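Local coordinates for Lysine/ornithine decarboxylase (Selenomonas ruminantium, PDB 5GJO), which decarboxylates both L-lysine and L-ornithine, with similar efficiency, to cadaverine and putrescine, using pyridoxal 5'-phosphate as cofactor, at residues G88-K98 / N110-E121. The protein carries 2 engineered substitutions. Residues are numbered along the deposited sequence; the frame is centred on the assembly and turned at random.
Sequences GSQMIYANPVK and NVRRFTFDDPSE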
loop_
_atom_site.group_PDB
_atom_site.type_symbol
_atom_site.label_atom_id
_atom_site.label_comp_id
_atom_site.label_asym_id
_atom_site.label_seq_id
_atom_site.Cartn_x
_atom_site.Cartn_y
_atom_site.Cartn_z
ATOM N N GLY A 88 -12.479 -21.211 -16.218
ATOM C CA GLY A 88 -11.167 -21.662 -15.690
ATOM C C GLY A 88 -10.179 -22.183 -16.665
ATOM O O GLY A 88 -8.935 -22.102 -16.451
ATOM N N SER A 89 -10.660 -22.743 -17.765
ATOM C CA SER A 89 -9.829 -23.139 -18.859
ATOM C C SER A 89 -8.980 -22.032 -19.506
ATOM O O SER A 89 -8.026 -22.332 -20.185
ATOM C CB SER A 89 -10.677 -23.797 -19.993
ATOM O OG SER A 89 -11.456 -22.786 -20.647
ATOM N N GLN A 90 -9.350 -20.768 -19.289
ATOM C CA GLN A 90 -8.628 -19.622 -19.869
ATOM C C GLN A 90 -7.619 -19.080 -18.828
ATOM O O GLN A 90 -6.988 -18.055 -19.125
ATOM C CB GLN A 90 -9.561 -18.494 -20.198
ATOM C CG GLN A 90 -10.643 -18.863 -21.195
ATOM C CD GLN A 90 -10.120 -19.361 -22.472
ATOM O OE1 GLN A 90 -9.602 -18.597 -23.252
ATOM N NE2 GLN A 90 -10.161 -20.705 -22.670
ATOM N N MET A 91 -7.432 -19.743 -17.699
ATOM C CA MET A 91 -6.560 -19.213 -16.670
ATOM C C MET A 91 -5.324 -20.065 -16.424
ATOM O O MET A 91 -5.356 -21.258 -16.589
ATOM C CB MET A 91 -7.319 -19.048 -15.365
ATOM C CG MET A 91 -8.636 -18.275 -15.459
ATOM S SD MET A 91 -9.484 -18.213 -13.878
ATOM C CE MET A 91 -11.158 -17.814 -14.341
ATOM N N ILE A 92 -4.240 -19.412 -16.052
ATOM C CA ILE A 92 -3.087 -20.072 -15.437
ATOM C C ILE A 92 -2.905 -19.521 -14.052
ATOM O O ILE A 92 -2.888 -18.314 -13.842
ATOM C CB ILE A 92 -1.805 -19.970 -16.272
ATOM C CG1 ILE A 92 -0.709 -20.841 -15.614
ATOM C CG2 ILE A 92 -1.349 -18.586 -16.511
ATOM C CD1 ILE A 92 0.557 -20.968 -16.426
ATOM N N TYR A 93 -2.854 -20.397 -13.064
ATOM C CA TYR A 93 -2.583 -19.962 -11.702
ATOM C C TYR A 93 -1.060 -20.007 -11.563
ATOM O O TYR A 93 -0.487 -21.018 -11.201
ATOM C CB TYR A 93 -3.319 -20.864 -10.706
ATOM C CG TYR A 93 -3.263 -20.508 -9.234
ATOM C CD1 TYR A 93 -2.779 -19.297 -8.788
ATOM C CD2 TYR A 93 -3.713 -21.396 -8.290
ATOM C CE1 TYR A 93 -2.739 -18.995 -7.446
ATOM C CE2 TYR A 93 -3.664 -21.116 -6.949
ATOM C CZ TYR A 93 -3.182 -19.909 -6.527
ATOM O OH TYR A 93 -3.162 -19.648 -5.202
ATOM N N ALA A 94 -0.432 -18.890 -11.905
ATOM C CA ALA A 94 1.028 -18.797 -11.984
ATOM C C ALA A 94 1.708 -18.189 -10.757
ATOM O O ALA A 94 2.856 -17.691 -10.862
ATOM C CB ALA A 94 1.407 -18.001 -13.189
ATOM N N ASN A 95 1.067 -18.240 -9.641
ATOM C CA ASN A 95 1.767 -18.003 -8.379
ATOM C C ASN A 95 2.433 -19.324 -8.023
ATOM O O ASN A 95 1.711 -20.335 -7.801
ATOM C CB ASN A 95 0.815 -17.591 -7.363
ATOM C CG ASN A 95 1.475 -17.027 -6.117
ATOM O OD1 ASN A 95 2.567 -17.466 -5.716
ATOM N ND2 ASN A 95 0.843 -15.974 -5.537
ATOM N N PRO A 96 3.770 -19.332 -7.995
ATOM C CA PRO A 96 4.424 -20.611 -7.716
ATOM C C PRO A 96 4.113 -21.161 -6.333
ATOM O O PRO A 96 4.343 -22.364 -6.176
ATOM C CB PRO A 96 5.939 -20.283 -7.839
ATOM C CG PRO A 96 5.984 -19.038 -8.621
ATOM C CD PRO A 96 4.753 -18.278 -8.225
ATOM N N VAL A 97 3.727 -20.350 -5.356
ATOM C CA VAL A 97 3.459 -20.810 -4.027
ATOM C C VAL A 97 2.059 -20.498 -3.694
ATOM O O VAL A 97 1.743 -19.416 -3.255
ATOM C CB VAL A 97 4.442 -20.283 -2.980
ATOM C CG1 VAL A 97 4.125 -20.912 -1.596
ATOM C CG2 VAL A 97 5.868 -20.581 -3.421
ATOM N N LYS A 98 1.199 -21.499 -3.787
ATOM C CA LYS A 98 -0.247 -21.263 -3.648
ATOM C C LYS A 98 -0.769 -21.394 -2.237
ATOM O O LYS A 98 -0.194 -22.151 -1.473
ATOM C CB LYS A 98 -0.946 -22.206 -4.582
ATOM C CG LYS A 98 -0.548 -21.975 -6.030
ATOM C CD LYS A 98 -0.745 -23.235 -6.875
ATOM C CE LYS A 98 0.143 -23.262 -8.097
ATOM N NZ LYS A 98 1.589 -23.117 -7.706
ATOM N N ASN A 110 -12.297 -25.060 -12.190
ATOM C CA ASN A 110 -11.707 -25.918 -13.215
ATOM C C ASN A 110 -10.445 -25.233 -13.811
ATOM O O ASN A 110 -10.176 -25.341 -15.017
ATOM C CB ASN A 110 -12.669 -26.289 -14.338
ATOM C CG ASN A 110 -13.893 -27.100 -13.839
ATOM O OD1 ASN A 110 -13.753 -27.963 -12.995
ATOM N ND2 ASN A 110 -15.053 -26.861 -14.420
ATOM N N VAL A 111 -9.706 -24.528 -12.965
ATOM C CA VAL A 111 -8.424 -23.994 -13.369
ATOM C C VAL A 111 -7.474 -25.153 -13.186
ATOM O O VAL A 111 -7.334 -25.659 -12.099
ATOM C CB VAL A 111 -7.961 -22.860 -12.457
ATOM C CG1 VAL A 111 -6.545 -22.464 -12.807
ATOM C CG2 VAL A 111 -8.884 -21.661 -12.547
ATOM N N ARG A 112 -6.856 -25.587 -14.266
ATOM C CA ARG A 112 -5.952 -26.719 -14.200
ATOM C C ARG A 112 -4.616 -26.513 -14.910
ATOM O O ARG A 112 -4.104 -27.421 -15.532
ATOM C CB ARG A 112 -6.653 -28.003 -14.654
ATOM C CG ARG A 112 -7.364 -27.924 -15.991
ATOM C CD ARG A 112 -7.881 -29.287 -16.426
ATOM N NE ARG A 112 -6.820 -30.289 -16.397
ATOM C CZ ARG A 112 -5.872 -30.421 -17.317
ATOM N NH1 ARG A 112 -4.932 -31.351 -17.176
ATOM N NH2 ARG A 112 -5.842 -29.620 -18.367
ATOM N N ARG A 113 -4.070 -25.304 -14.824
ATOM C CA ARG A 113 -2.750 -25.008 -15.450
ATOM C C ARG A 113 -2.089 -24.217 -14.331
ATOM O O ARG A 113 -2.673 -23.183 -13.880
ATOM C CB ARG A 113 -2.953 -24.207 -16.702
ATOM C CG ARG A 113 -1.698 -23.881 -17.433
ATOM C CD ARG A 113 -2.072 -23.151 -18.698
ATOM N NE ARG A 113 -0.971 -22.896 -19.575
ATOM C CZ ARG A 113 -0.663 -23.595 -20.677
ATOM N NH1 ARG A 113 -1.347 -24.669 -21.017
ATOM N NH2 ARG A 113 0.356 -23.232 -21.434
ATOM N N PHE A 114 -0.952 -24.706 -13.867
ATOM C CA PHE A 114 -0.255 -24.199 -12.697
ATOM C C PHE A 114 1.213 -24.027 -13.049
ATOM O O PHE A 114 1.702 -24.704 -13.900
ATOM C CB PHE A 114 -0.293 -25.224 -11.557
ATOM C CG PHE A 114 -1.652 -25.486 -10.962
ATOM C CD1 PHE A 114 -2.638 -24.551 -10.985
ATOM C CD2 PHE A 114 -1.900 -26.683 -10.323
ATOM C CE1 PHE A 114 -3.860 -24.794 -10.427
ATOM C CE2 PHE A 114 -3.115 -26.939 -9.757
ATOM C CZ PHE A 114 -4.103 -25.985 -9.816
ATOM N N THR A 115 1.877 -23.108 -12.372
ATOM C CA THR A 115 3.374 -23.104 -12.274
ATOM C C THR A 115 3.830 -23.503 -10.922
ATOM O O THR A 115 3.118 -23.415 -9.964
ATOM C CB THR A 115 4.030 -21.748 -12.728
ATOM O OG1 THR A 115 3.761 -20.787 -11.736
ATOM C CG2 THR A 115 3.423 -21.272 -14.032
ATOM N N PHE A 116 5.070 -23.970 -10.861
ATOM C CA PHE A 116 5.729 -24.259 -9.608
ATOM C C PHE A 116 7.253 -24.199 -9.735
ATOM O O PHE A 116 7.786 -24.295 -10.801
ATOM C CB PHE A 116 5.279 -25.606 -9.045
ATOM C CG PHE A 116 5.858 -26.789 -9.750
ATOM C CD1 PHE A 116 5.613 -27.006 -11.083
ATOM C CD2 PHE A 116 6.638 -27.701 -9.065
ATOM C CE1 PHE A 116 6.135 -28.110 -11.722
ATOM C CE2 PHE A 116 7.171 -28.790 -9.699
ATOM C CZ PHE A 116 6.925 -28.994 -11.023
ATOM N N ASP A 117 7.918 -23.988 -8.614
ATOM C CA ASP A 117 9.368 -23.940 -8.591
ATOM C C ASP A 117 10.006 -24.683 -7.422
ATOM O O ASP A 117 11.164 -24.509 -7.167
ATOM C CB ASP A 117 9.880 -22.493 -8.661
ATOM C CG ASP A 117 9.471 -21.655 -7.464
ATOM O OD1 ASP A 117 9.118 -22.208 -6.429
ATOM O OD2 ASP A 117 9.522 -20.429 -7.572
ATOM N N ASP A 118 9.228 -25.471 -6.700
ATOM C CA ASP A 118 9.749 -26.146 -5.508
ATOM C C ASP A 118 9.157 -27.532 -5.294
ATOM O O ASP A 118 8.011 -27.749 -5.608
ATOM C CB ASP A 118 9.481 -25.304 -4.273
ATOM C CG ASP A 118 10.363 -25.685 -3.117
ATOM O OD1 ASP A 118 11.467 -25.125 -3.031
ATOM O OD2 ASP A 118 9.960 -26.540 -2.322
ATOM N N PRO A 119 9.908 -28.455 -4.701
ATOM C CA PRO A 119 9.244 -29.762 -4.455
ATOM C C PRO A 119 8.129 -29.688 -3.445
ATOM O O PRO A 119 7.180 -30.468 -3.531
ATOM C CB PRO A 119 10.409 -30.648 -3.975
ATOM C CG PRO A 119 11.557 -29.776 -3.707
ATOM C CD PRO A 119 11.372 -28.462 -4.411
ATOM N N SER A 120 8.152 -28.699 -2.536
ATOM C CA SER A 120 7.107 -28.573 -1.546
ATOM C C SER A 120 5.721 -28.180 -2.107
ATOM O O SER A 120 4.727 -28.249 -1.436
ATOM C CB SER A 120 7.542 -27.627 -0.471
ATOM O OG SER A 120 7.529 -26.230 -0.831
ATOM N N GLU A 121 5.697 -27.732 -3.355
ATOM C CA GLU A 121 4.462 -27.343 -4.044
ATOM C C GLU A 121 3.688 -28.508 -4.668
ATOM O O GLU A 121 2.517 -28.411 -4.948
ATOM C CB GLU A 121 4.781 -26.330 -5.134
ATOM C CG GLU A 121 3.570 -25.555 -5.655
ATOM C CD GLU A 121 2.992 -24.562 -4.664
ATOM O OE1 GLU A 121 3.558 -24.420 -3.576
ATOM O OE2 GLU A 121 1.974 -23.937 -4.981
HETATM O O HOH W 1 -6.780 -23.752 -16.570
HETATM O O HOH W 2 5.176 -18.276 -12.209
HETATM O O HOH W 3 6.765 -23.708 -6.005
#
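Lys98 and Glu121 make the tightly packed part of this contact. Glu121 OE2 accepts from Lys98 N on its syn side at 2.8 Å. Lys98 NZ reaches Glu121 OE2 on the anti side, a salt bridge of 2.9 Å. The Lys98 chain bends at its last torsion (chi4 56°), which brings Lys98 NZ to Thr115 O at 2.7 Å, almost in line with that carbonyl. NZ also donates to Asn95 O, so three buried oxygens share one ammonium. With an alanine here, Thr115 O and Asn95 O would probably lose this donor, and Glu121 OE2 its charged partner, though Lys124 still holds OE1. Strands 91-93 and 113-116 are parallel neighbours in the PLP-binding TIM barrel, joined by helix 100-109 in a beta-alpha-beta unit. Tyr93 N bonds Arg113 O at 2.9 Å; the return bond, Thr115 N to Tyr93 O, is weak. Ile92 CD1 touches Thr115 CG2 at 3.7 Å, and the neighbouring Ala94 touches the cofactor. The Gly88 end lies nearer solvent. Met91 SD rests on Val111 CG2, but a water bridges Gly88 O, Met91 O and Arg112 N. Ser89 and Asn110 lie at the exposed margin.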